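Local atomic coordinates of Thiol:disulfide interchange protein DsbA (Neisseria meningitidis serogroup B, PDB entry 2ZNM), a protein that probably works as a thioredoxin-fold disulfide oxidoreductase of the periplasm, exchanging thiols and disulfides with other proteins. Residues 34-39 / 94-99; 40-45 / 166-171; 76-79 / 83-86; 100-103 / 107-110; 158-163 / 179-184. One frame throughout, in Å; residues are numbered along the deposited sequence.

Contact 1: residues 34-39 / 94-99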
# COMPACT_ATOMS: atom_id res chain seq x y z
N CYS A 34 -9.68 -4.95 1.24
CA CYS A 34 -9.49 -4.96 2.70
C CYS A 34 -10.61 -4.12 3.31
O CYS A 34 -10.76 -2.96 2.96
CB CYS A 34 -8.12 -4.40 3.11
SG CYS A 34 -6.62 -5.31 2.53
N VAL A 35 -11.40 -4.71 4.20
CA VAL A 35 -12.61 -4.04 4.69
C VAL A 35 -12.35 -3.24 5.97
O VAL A 35 -12.00 -3.80 7.02
CB VAL A 35 -13.83 -4.99 4.82
CG1 VAL A 35 -15.08 -4.24 5.30
CG2 VAL A 35 -14.11 -5.66 3.47
N HIS A 36 -12.51 -1.93 5.84
CA HIS A 36 -12.29 -0.99 6.92
C HIS A 36 -13.58 -0.27 7.19
O HIS A 36 -14.28 0.13 6.25
CB HIS A 36 -11.22 0.03 6.53
CG HIS A 36 -9.92 -0.59 6.15
ND1 HIS A 36 -9.38 -0.49 4.89
CD2 HIS A 36 -9.04 -1.32 6.88
CE1 HIS A 36 -8.23 -1.14 4.84
NE2 HIS A 36 -8.00 -1.65 6.04
N CYS A 37 -13.88 -0.06 8.46
CA CYS A 37 -15.15 0.54 8.83
C CYS A 37 -15.37 1.99 8.35
O CYS A 37 -16.52 2.42 8.20
CB CYS A 37 -15.41 0.38 10.34
SG CYS A 37 -14.69 1.64 11.41
N HIS A 38 -14.30 2.75 8.12
CA HIS A 38 -14.49 4.11 7.60
C HIS A 38 -13.92 4.31 6.19
O HIS A 38 -13.74 5.45 5.77
CB HIS A 38 -13.93 5.19 8.56
CG HIS A 38 -14.60 5.24 9.90
ND1 HIS A 38 -15.91 5.64 10.07
CD2 HIS A 38 -14.13 4.97 11.14
CE1 HIS A 38 -16.22 5.58 11.35
NE2 HIS A 38 -15.15 5.18 12.02
N HIS A 39 -13.66 3.22 5.48
CA HIS A 39 -13.08 3.25 4.12
C HIS A 39 -11.68 3.88 4.10
O HIS A 39 -11.28 4.53 3.12
CB HIS A 39 -14.00 3.97 3.11
CG HIS A 39 -15.42 3.50 3.13
ND1 HIS A 39 -15.85 2.39 2.43
CD2 HIS A 39 -16.51 3.99 3.76
CE1 HIS A 39 -17.14 2.22 2.63
NE2 HIS A 39 -17.57 3.17 3.44
N ALA A 94 -16.34 1.41 -3.67
CA ALA A 94 -16.73 0.89 -4.97
C ALA A 94 -16.31 -0.58 -5.07
O ALA A 94 -17.07 -1.42 -5.54
CB ALA A 94 -16.08 1.73 -6.06
N VAL A 95 -15.10 -0.89 -4.60
CA VAL A 95 -14.60 -2.25 -4.55
C VAL A 95 -15.48 -3.10 -3.59
O VAL A 95 -15.85 -4.23 -3.95
CB VAL A 95 -13.08 -2.27 -4.22
CG1 VAL A 95 -12.56 -3.69 -4.06
CG2 VAL A 95 -12.28 -1.57 -5.33
N TYR A 96 -15.84 -2.55 -2.43
CA TYR A 96 -16.73 -3.23 -1.45
C TYR A 96 -18.11 -3.58 -2.00
O TYR A 96 -18.64 -4.63 -1.70
CB TYR A 96 -16.97 -2.39 -0.20
CG TYR A 96 -15.78 -2.06 0.67
CD1 TYR A 96 -14.52 -2.63 0.45
CD2 TYR A 96 -15.92 -1.18 1.75
CE1 TYR A 96 -13.43 -2.30 1.27
CE2 TYR A 96 -14.84 -0.86 2.57
CZ TYR A 96 -13.60 -1.41 2.32
OH TYR A 96 -12.55 -1.08 3.13
N GLU A 97 -18.70 -2.67 -2.76
CA GLU A 97 -20.08 -2.86 -3.22
C GLU A 97 -20.20 -3.89 -4.35
O GLU A 97 -21.24 -4.53 -4.50
CB GLU A 97 -20.68 -1.52 -3.62
CG GLU A 97 -20.75 -0.51 -2.45
CD GLU A 97 -21.68 0.65 -2.73
OE1 GLU A 97 -21.75 1.09 -3.90
OE2 GLU A 97 -22.34 1.13 -1.77
N GLN A 98 -19.12 -4.03 -5.12
CA GLN A 98 -19.01 -4.99 -6.24
C GLN A 98 -20.04 -4.81 -7.37
O GLN A 98 -20.27 -5.73 -8.16
CB GLN A 98 -19.05 -6.44 -5.73
CG GLN A 98 -17.87 -6.85 -4.88
CD GLN A 98 -17.82 -8.36 -4.64
OE1 GLN A 98 -18.53 -8.90 -3.78
NE2 GLN A 98 -16.98 -9.05 -5.41
N LYS A 99 -20.65 -3.63 -7.46
CA LYS A 99 -21.63 -3.32 -8.50
C LYS A 99 -21.02 -3.08 -9.89
O LYS A 99 -21.69 -3.21 -10.91
CB LYS A 99 -22.51 -2.13 -8.09
CG LYS A 99 -23.35 -2.37 -6.84
CD LYS A 99 -23.82 -1.07 -6.17
CE LYS A 99 -24.90 -1.38 -5.14
NZ LYS A 99 -25.30 -0.22 -4.27
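The ring of Tyr96 has Val35 over one face and Cys34 O at its edge, near the ring plane. The methyl group CG2 of Val35 sits toward the rim, 4.1 Å from Tyr96 CE1. His39 comes obliquely to the other flank of the phenol, its ND1 3.4 Å from Tyr96 CE2; the two rings meet rim to rim with planes at 29°, neither covering the other. The phenol reaches the loop from the last turn of helix 84-97, with CG anti to the carbonyl carbon (chi1 -63°). Its hydroxyl then ties down two backbone groups: Tyr96 OH donates to a lone pair of Cys34 O, 2.6 Å away in the carbonyl plane, and accepts from His36 N at 2.8 Å with an N-H...O angle of 154°. These groups belong to the Cys-X-X-Cys motif of the thioredoxin family, here Cys-Val-His-Cys, so the predicted redox motif is bonded on both sides of Val35. Cys34 SG and Cys37 SG lie 13.9 Å apart, so the disulfide is absent; this part of the chain is loop, with a type I turn from His36 to His39. Beyond the phenol, the His36 ring packs against Phe92 and Asp41.

Contact 2: residues 40-45 / 166-171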
# COMPACT_ATOMS: atom_id res chain seq x y z
N PHE A 40 -10.93 3.69 5.18
CA PHE A 40 -9.51 4.00 5.20
C PHE A 40 -8.84 3.04 6.17
O PHE A 40 -9.45 2.59 7.14
CB PHE A 40 -9.23 5.48 5.56
CG PHE A 40 -9.49 5.82 7.00
CD1 PHE A 40 -8.48 5.71 7.96
CD2 PHE A 40 -10.74 6.26 7.41
CE1 PHE A 40 -8.72 6.01 9.29
CE2 PHE A 40 -10.99 6.58 8.75
CZ PHE A 40 -9.99 6.45 9.69
N ASP A 41 -7.58 2.71 5.88
CA ASP A 41 -6.75 1.85 6.72
C ASP A 41 -6.33 2.54 8.04
O ASP A 41 -5.56 3.50 8.03
CB ASP A 41 -5.52 1.44 5.92
CG ASP A 41 -4.74 0.33 6.55
OD1 ASP A 41 -4.22 -0.49 5.82
OD2 ASP A 41 -4.64 0.27 7.79
N PRO A 42 -6.86 2.06 9.19
CA PRO A 42 -6.47 2.65 10.49
C PRO A 42 -4.99 2.48 10.85
O PRO A 42 -4.45 3.26 11.64
CB PRO A 42 -7.37 1.92 11.51
CG PRO A 42 -7.82 0.66 10.80
CD PRO A 42 -7.83 0.96 9.33
N LEU A 43 -4.32 1.46 10.29
CA LEU A 43 -2.88 1.27 10.52
C LEU A 43 -2.02 2.39 9.92
O LEU A 43 -1.13 2.91 10.60
CB LEU A 43 -2.41 -0.11 10.03
CG LEU A 43 -0.97 -0.47 10.43
CD1 LEU A 43 -0.88 -0.78 11.91
CD2 LEU A 43 -0.45 -1.65 9.61
N LEU A 44 -2.28 2.75 8.67
CA LEU A 44 -1.59 3.87 8.00
C LEU A 44 -1.75 5.20 8.71
O LEU A 44 -0.79 5.97 8.83
CB LEU A 44 -2.11 4.02 6.56
CG LEU A 44 -1.34 3.39 5.39
CD1 LEU A 44 -0.23 2.41 5.81
CD2 LEU A 44 -2.28 2.78 4.37
N LEU A 45 -2.96 5.47 9.19
CA LEU A 45 -3.27 6.66 9.97
C LEU A 45 -2.49 6.72 11.31
O LEU A 45 -1.91 7.75 11.67
CB LEU A 45 -4.79 6.76 10.18
CG LEU A 45 -5.52 8.03 10.66
CD1 LEU A 45 -6.09 7.87 12.04
CD2 LEU A 45 -4.72 9.31 10.57
N ASN A 166 0.37 -10.39 17.74
CA ASN A 166 -0.24 -9.82 18.94
C ASN A 166 -1.32 -8.77 18.66
O ASN A 166 -1.61 -7.92 19.52
CB ASN A 166 0.84 -9.27 19.87
CG ASN A 166 0.49 -9.44 21.34
OD1 ASN A 166 1.14 -10.18 22.07
ND2 ASN A 166 -0.57 -8.75 21.77
N GLY A 167 -1.92 -8.83 17.47
CA GLY A 167 -3.00 -7.92 17.10
C GLY A 167 -2.54 -6.59 16.53
O GLY A 167 -1.39 -6.46 16.08
N PHE A 168 -3.44 -5.62 16.54
CA PHE A 168 -3.21 -4.28 15.97
C PHE A 168 -2.06 -3.56 16.66
O PHE A 168 -1.02 -3.33 16.06
CB PHE A 168 -4.51 -3.45 16.04
CG PHE A 168 -4.42 -2.10 15.37
CD1 PHE A 168 -4.72 -1.96 14.01
CD2 PHE A 168 -4.05 -0.96 16.09
CE1 PHE A 168 -4.64 -0.72 13.39
CE2 PHE A 168 -3.96 0.29 15.48
CZ PHE A 168 -4.26 0.41 14.13
N ASP A 169 -2.25 -3.24 17.94
CA ASP A 169 -1.35 -2.40 18.72
C ASP A 169 0.02 -3.02 18.95
O ASP A 169 1.02 -2.31 19.09
CB ASP A 169 -2.00 -2.10 20.07
CG ASP A 169 -3.45 -2.54 20.12
OD1 ASP A 169 -4.28 -1.99 19.37
OD2 ASP A 169 -3.75 -3.47 20.90
N GLY A 170 0.06 -4.36 19.00
CA GLY A 170 1.31 -5.11 19.05
C GLY A 170 2.08 -4.93 17.74
O GLY A 170 3.31 -4.96 17.73
N GLY A 171 1.32 -4.75 16.66
CA GLY A 171 1.88 -4.45 15.34
C GLY A 171 2.62 -3.13 15.26
O GLY A 171 3.74 -3.09 14.75
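This is a small apolar contact between the N-terminal turns of two helices of the thioredoxin fold: helix 42-50, which follows the Cys-Val-His-Cys motif, and the C-terminal helix 167-185. Phe168 makes it almost alone on its side, and it approaches edge-on. With CG anti to the backbone N (chi1 -175°), the phenyl group reaches across to the backbone between Pro42 and Leu43, whose atoms lie at the ring edge close to its plane. CE1 of Phe168 is 3.8 Å from Leu43 N, and CZ of Phe168 is the same 3.8 Å from Pro42 O. No hydrogen bond joins the two segments. The N-H of Leu43 is already used within its own segment: Asp41 is the N-cap, and its OD2 accepts from Leu43 N at 2.8 Å, with an N-H...O angle of 134°. That capping bond ties down the helix start that the ring edge meets. The buried side chain of Leu43 runs past Phe168 in the opposite sense and also packs on Glu28 of the central sheet, while the exposed Pro42 borders the contact. Two side-chain carbons also approach CE1 of Phe168: Leu43 CD1 at 4.0 Å and Pro42 CB at 4.2 Å.

Contact 3: residues 76-79 / 83-86; sequences AAVN and LKYQ
Val78 O is gripped twice: Leu83 N donates to it at 3.1 Å, and the hydroxyl of Ser81 is hydrogen-bonded to it as well. The bond from Leu83 is fairly straight, 162° at the hydrogen, and its donor stands 16° from the carbonyl plane. It closes a tight corner between two consecutive helices in the helical region that DsbA-like proteins insert into the thioredoxin fold. Helix 69-81 ends here, the chain turns, and Leu83, at the N-cap position, leads into helix 84-97. The bond therefore joins the last turn of one helix to the very start of the next.

Apolar contact lies alongside it. Val78 has CG1 anti to the backbone N (chi1 174°), which sends that methyl group against the first turn of the second helix: Val78 CG1 is 3.6 Å from Lys84 CA and 4.2 Å from Lys84 CG. Val78 is buried, and both it and Leu83 rest on Leu123 of helix 120-127, so the corner is backed by a further helix of the same region.

Toward solvent the contact is looser and polar. Asn79 and Lys84 lie side by side, pointing the same way, with the lysine chain extended as far as CE and then bent at its last torsion (chi4 -82°). The bend folds the ammonium group back over the asparagine, leaving Lys84 NZ 3.4 Å from Asn79 CB. The bond it makes is a weak one: Lys84 NZ donates to Asn79 OD1 at 3.1 Å, and Lys84 CE lies equally close to that oxygen.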
# COMPACT_ATOMS: atom_id res chain seq x y z
N ALA A 76 -2.16 3.18 -8.26
CA ALA A 76 -1.10 4.01 -8.79
C ALA A 76 -1.65 5.36 -9.22
O ALA A 76 -1.02 6.37 -8.97
CB ALA A 76 -0.38 3.32 -9.95
N ALA A 77 -2.81 5.38 -9.87
CA ALA A 77 -3.45 6.62 -10.30
C ALA A 77 -3.70 7.58 -9.13
O ALA A 77 -3.35 8.76 -9.20
CB ALA A 77 -4.74 6.33 -11.03
N VAL A 78 -4.30 7.06 -8.05
CA VAL A 78 -4.61 7.80 -6.83
C VAL A 78 -3.35 8.43 -6.21
O VAL A 78 -3.30 9.64 -5.96
CB VAL A 78 -5.32 6.90 -5.80
CG1 VAL A 78 -5.51 7.62 -4.49
CG2 VAL A 78 -6.70 6.43 -6.34
N ASN A 79 -2.34 7.59 -5.97
CA ASN A 79 -1.06 8.05 -5.45
C ASN A 79 -0.45 9.13 -6.33
O ASN A 79 -0.05 10.18 -5.83
CB ASN A 79 -0.08 6.88 -5.27
CG ASN A 79 1.26 7.31 -4.68
OD1 ASN A 79 1.33 8.28 -3.92
ND2 ASN A 79 2.34 6.61 -5.04
N LEU A 83 -4.26 12.34 -4.89
CA LEU A 83 -5.65 12.35 -4.43
C LEU A 83 -5.98 11.28 -3.39
O LEU A 83 -7.13 10.88 -3.26
CB LEU A 83 -6.61 12.26 -5.63
CG LEU A 83 -6.78 13.46 -6.56
CD1 LEU A 83 -7.62 13.07 -7.78
CD2 LEU A 83 -7.40 14.68 -5.86
N LYS A 84 -4.99 10.83 -2.64
CA LYS A 84 -5.19 9.76 -1.66
C LYS A 84 -6.41 10.00 -0.76
O LYS A 84 -7.33 9.19 -0.75
CB LYS A 84 -3.92 9.53 -0.83
CG LYS A 84 -2.80 8.79 -1.56
CD LYS A 84 -1.71 8.34 -0.59
CE LYS A 84 -0.38 7.96 -1.30
NZ LYS A 84 -0.33 6.57 -1.88
N TYR A 85 -6.44 11.12 -0.06
CA TYR A 85 -7.49 11.37 0.94
C TYR A 85 -8.82 11.78 0.36
O TYR A 85 -9.85 11.65 1.02
CB TYR A 85 -7.02 12.36 2.02
CG TYR A 85 -5.64 12.01 2.53
CD1 TYR A 85 -5.41 10.78 3.15
CD2 TYR A 85 -4.57 12.89 2.37
CE1 TYR A 85 -4.14 10.45 3.60
CE2 TYR A 85 -3.30 12.56 2.81
CZ TYR A 85 -3.10 11.34 3.42
OH TYR A 85 -1.85 11.02 3.88
N GLN A 86 -8.81 12.29 -0.86
CA GLN A 86 -10.04 12.72 -1.53
C GLN A 86 -10.68 11.55 -2.27
O GLN A 86 -11.89 11.53 -2.47
CB GLN A 86 -9.76 13.86 -2.52
CG GLN A 86 -9.34 15.21 -1.92
CD GLN A 86 -7.92 15.22 -1.35
OE1 GLN A 86 -7.62 15.98 -0.42
NE2 GLN A 86 -7.04 14.41 -1.93

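Contact 4: residues 100-103 / 107-110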
# COMPACT_ATOMS: atom_id res chain seq x y z
N ILE A 100 -19.75 -2.70 -9.94
CA ILE A 100 -19.09 -2.42 -11.21
C ILE A 100 -17.73 -3.09 -11.19
O ILE A 100 -17.12 -3.24 -10.12
CB ILE A 100 -18.94 -0.88 -11.49
CG1 ILE A 100 -18.03 -0.21 -10.45
CG2 ILE A 100 -20.31 -0.17 -11.54
CD1 ILE A 100 -17.95 1.32 -10.56
N ARG A 101 -17.25 -3.52 -12.35
CA ARG A 101 -15.93 -4.11 -12.47
C ARG A 101 -14.89 -2.99 -12.61
O ARG A 101 -14.48 -2.63 -13.72
CB ARG A 101 -15.89 -5.10 -13.65
CG ARG A 101 -14.54 -5.77 -13.84
CD ARG A 101 -14.64 -7.07 -14.62
NE ARG A 101 -13.36 -7.79 -14.56
CZ ARG A 101 -12.94 -8.47 -13.49
NH1 ARG A 101 -13.70 -8.55 -12.40
NH2 ARG A 101 -11.77 -9.08 -13.52
N LEU A 102 -14.46 -2.44 -11.47
CA LEU A 102 -13.53 -1.31 -11.43
C LEU A 102 -12.15 -1.64 -12.03
O LEU A 102 -11.38 -0.72 -12.36
CB LEU A 102 -13.39 -0.78 -10.00
CG LEU A 102 -12.96 0.68 -9.77
CD1 LEU A 102 -13.95 1.68 -10.35
CD2 LEU A 102 -12.78 0.94 -8.31
N GLU A 103 -11.85 -2.94 -12.15
CA GLU A 103 -10.60 -3.43 -12.75
C GLU A 103 -10.51 -3.08 -14.22
O GLU A 103 -9.44 -3.10 -14.81
CB GLU A 103 -10.49 -4.95 -12.62
CG GLU A 103 -10.12 -5.46 -11.25
CD GLU A 103 -11.34 -5.80 -10.39
OE1 GLU A 103 -12.46 -5.29 -10.68
OE2 GLU A 103 -11.18 -6.58 -9.43
N VAL A 107 -14.69 1.17 -17.37
CA VAL A 107 -15.58 1.20 -16.20
C VAL A 107 -15.01 2.13 -15.12
O VAL A 107 -15.73 2.94 -14.55
CB VAL A 107 -15.87 -0.23 -15.64
CG1 VAL A 107 -16.58 -0.17 -14.29
CG2 VAL A 107 -16.72 -1.02 -16.63
N ALA A 108 -13.70 2.02 -14.87
CA ALA A 108 -13.02 2.92 -13.94
C ALA A 108 -13.20 4.39 -14.36
O ALA A 108 -13.59 5.22 -13.55
CB ALA A 108 -11.56 2.57 -13.85
N GLY A 109 -12.95 4.67 -15.64
CA GLY A 109 -13.13 6.00 -16.22
C GLY A 109 -14.54 6.57 -16.08
O GLY A 109 -14.72 7.69 -15.62
N LYS A 110 -15.54 5.78 -16.46
CA LYS A 110 -16.93 6.20 -16.30
C LYS A 110 -17.27 6.43 -14.83
O LYS A 110 -17.95 7.40 -14.50
CB LYS A 110 -17.91 5.20 -16.94
CG LYS A 110 -17.84 5.15 -18.46
CD LYS A 110 -19.20 4.84 -19.09
CE LYS A 110 -19.21 5.16 -20.58
NZ LYS A 110 -20.60 5.30 -21.11
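An inverse gamma turn centred on Arg101 bends the backbone of 100-103 against helix 105-113, bringing Leu102 CA to 4.9 Å from Ala108 CA. The stretch is part of the loop joining helix 84-97 to helix 105-113 in the helical region of this DsbA-like fold, and it lies on the helix it is about to enter. Inside the turn Leu102 N makes a weak bond to Ile100 O; no hydrogen bond links the two segments, and the contact is van der Waals throughout.

Val107 does most of the touching. Its CG1 points at the turn and meets Arg101 O at 3.3 Å, a methyl group set against a carbonyl oxygen. The same methyl packs on Ile100, 3.7 Å from CB of that residue. Ile100 CG1 also approaches Val107 CG1, at 4.1 Å, and the isoleucine side chain touches Trp111, one helical turn beyond Val107.

Leu102 works on the inner side. Its CB leaves away from the helix, but the branch curls back, so that CD1 lies 3.9 Å from Ala108 CA. The side chain is buried, touching Ala94, Val95 and Trp111, and so joins three parts of this corner; Ala108 in turn touches Met74 of helix 69-81. The backbone of Leu102 makes the closest approach to Ala108: Leu102 O stands 3.6 Å from Ala108 CB.

Contact 5: residues 158-163 / 179-184; sequences GKYRVI and VAKVRE
The closing beta-beta-alpha unit of the thioredoxin fold is held together here, with strand 160-162 packed through Tyr160 on the C-terminal helix 167-185. A classic beta bulge at Lys159 and Tyr160, facing strand 153-156, interrupts the regular pairing just where the tyrosine side chain leaves for the helix.

The phenol lies between the aliphatic parts of two lysines on opposite faces. CB of Lys159, the residue just before the strand, stands 3.7 Å above one face, offset toward the rim. Over the other face passes Lys181 of the helix, its chain crossing the tyrosine side chain at about a right angle with CD above the ring. That lysine is extended up to CE, which lies 3.7 Å from Tyr160 CZ, before bending at the last torsion (chi4 73°).

Polar bonding is left to the end of the ring, where Tyr160 OH is hydrogen-bonded to Glu185, the next residue along the helix beyond this segment. The ring of Tyr9, on the outermost strand 9-11, also meets Tyr160 at a steep angle. At the ring edge, in its plane, comes the buried Val182; it also touches Ile24 of the central sheet. Tyrosine and valine run past each other in opposite directions, and Val182 CG2 sits 3.9 Å from Tyr160 CD2 and 4.0 Å from Tyr160 CE2.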
# COMPACT_ATOMS: atom_id res chain seq x y z
N GLY A 158 13.09 -2.25 4.05
CA GLY A 158 13.27 -3.20 2.95
C GLY A 158 13.67 -4.62 3.34
O GLY A 158 13.78 -5.49 2.48
N LYS A 159 13.84 -4.86 4.64
CA LYS A 159 14.51 -6.08 5.12
C LYS A 159 13.66 -6.97 6.00
O LYS A 159 13.81 -8.20 5.97
CB LYS A 159 15.77 -5.72 5.91
CG LYS A 159 17.01 -5.46 5.08
CD LYS A 159 18.23 -5.30 5.99
CE LYS A 159 19.52 -5.63 5.24
NZ LYS A 159 20.72 -5.57 6.12
N TYR A 160 12.79 -6.36 6.80
CA TYR A 160 12.12 -7.08 7.87
C TYR A 160 10.62 -7.03 7.73
O TYR A 160 10.02 -5.96 7.64
CB TYR A 160 12.55 -6.59 9.26
CG TYR A 160 14.03 -6.68 9.51
CD1 TYR A 160 14.64 -7.91 9.76
CD2 TYR A 160 14.83 -5.54 9.50
CE1 TYR A 160 16.01 -8.01 10.01
CE2 TYR A 160 16.20 -5.62 9.75
CZ TYR A 160 16.78 -6.86 10.00
OH TYR A 160 18.12 -6.95 10.24
N ARG A 161 10.03 -8.22 7.71
CA ARG A 161 8.60 -8.42 7.48
C ARG A 161 7.94 -8.66 8.83
O ARG A 161 8.35 -9.55 9.58
CB ARG A 161 8.41 -9.64 6.58
CG ARG A 161 6.99 -9.95 6.14
CD ARG A 161 7.06 -11.22 5.31
NE ARG A 161 5.98 -11.33 4.32
CZ ARG A 161 6.12 -11.89 3.13
NH1 ARG A 161 7.30 -12.38 2.75
NH2 ARG A 161 5.10 -11.95 2.30
N VAL A 162 6.94 -7.84 9.13
CA VAL A 162 6.23 -7.96 10.40
C VAL A 162 5.45 -9.27 10.48
O VAL A 162 4.86 -9.71 9.48
CB VAL A 162 5.27 -6.76 10.60
CG1 VAL A 162 4.40 -6.96 11.84
CG2 VAL A 162 6.05 -5.46 10.70
N ILE A 163 5.48 -9.89 11.65
CA ILE A 163 4.54 -10.95 11.99
C ILE A 163 3.50 -10.37 12.94
O ILE A 163 3.85 -9.91 14.03
CB ILE A 163 5.23 -12.17 12.66
CG1 ILE A 163 6.29 -12.77 11.73
CG2 ILE A 163 4.18 -13.22 13.07
CD1 ILE A 163 7.06 -13.94 12.33
N VAL A 179 12.03 -0.17 13.14
CA VAL A 179 12.60 1.08 12.64
C VAL A 179 13.84 1.46 13.47
O VAL A 179 14.83 1.94 12.92
CB VAL A 179 11.55 2.23 12.63
CG1 VAL A 179 12.19 3.57 12.34
CG2 VAL A 179 10.45 1.93 11.61
N ALA A 180 13.77 1.23 14.78
CA ALA A 180 14.91 1.48 15.68
C ALA A 180 16.04 0.47 15.46
O ALA A 180 17.21 0.79 15.65
CB ALA A 180 14.46 1.48 17.13
N LYS A 181 15.67 -0.75 15.06
CA LYS A 181 16.62 -1.80 14.69
C LYS A 181 17.39 -1.42 13.42
O LYS A 181 18.62 -1.52 13.38
CB LYS A 181 15.91 -3.14 14.52
CG LYS A 181 16.82 -4.34 14.25
CD LYS A 181 16.03 -5.63 14.17
CE LYS A 181 16.89 -6.81 13.71
NZ LYS A 181 17.83 -7.28 14.76
N VAL A 182 16.66 -1.00 12.40
CA VAL A 182 17.23 -0.60 11.11
C VAL A 182 18.15 0.62 11.27
O VAL A 182 19.27 0.62 10.75
CB VAL A 182 16.10 -0.35 10.03
CG1 VAL A 182 16.60 0.44 8.84
CG2 VAL A 182 15.49 -1.67 9.57
N ARG A 183 17.69 1.63 11.99
CA ARG A 183 18.45 2.86 12.21
C ARG A 183 19.82 2.59 12.82
O ARG A 183 20.84 3.06 12.30
CB ARG A 183 17.65 3.83 13.09
CG ARG A 183 18.40 5.08 13.53
CD ARG A 183 17.43 6.11 14.11
NE ARG A 183 16.51 5.52 15.08
CZ ARG A 183 15.21 5.78 15.14
NH1 ARG A 183 14.65 6.60 14.27
NH2 ARG A 183 14.46 5.19 16.07
N GLU A 184 19.82 1.83 13.92
CA GLU A 184 21.03 1.44 14.64
C GLU A 184 21.95 0.60 13.76
O GLU A 184 23.16 0.84 13.73
CB GLU A 184 20.63 0.71 15.94
CG GLU A 184 21.62 -0.35 16.46
CD GLU A 184 22.73 0.23 17.32
OE1 GLU A 184 22.44 0.99 18.26
OE2 GLU A 184 23.91 -0.11 17.06

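Contact 1 is the one true surface contact, none of its touching residues being buried; the other four are partly buried, each burying one or two side chains. Contacts 1 and 3 share helix 84-97 at its opposite ends, and contact 4, in the loop that follows, touches contact 1, where Leu102 packs on Val95. Contacts 2 and 5 share helix 167-185 and stay on the thioredoxin side, contact 5 about 37 Å from contact 4, centre to centre. Contacts 1 and 2 meet where His36 lies against Pro42. Of the five, only contacts 1 and 3 are crossed by hydrogen bonds, each with one to a backbone carbonyl; contacts 2, 4 and 5 are van der Waals contacts.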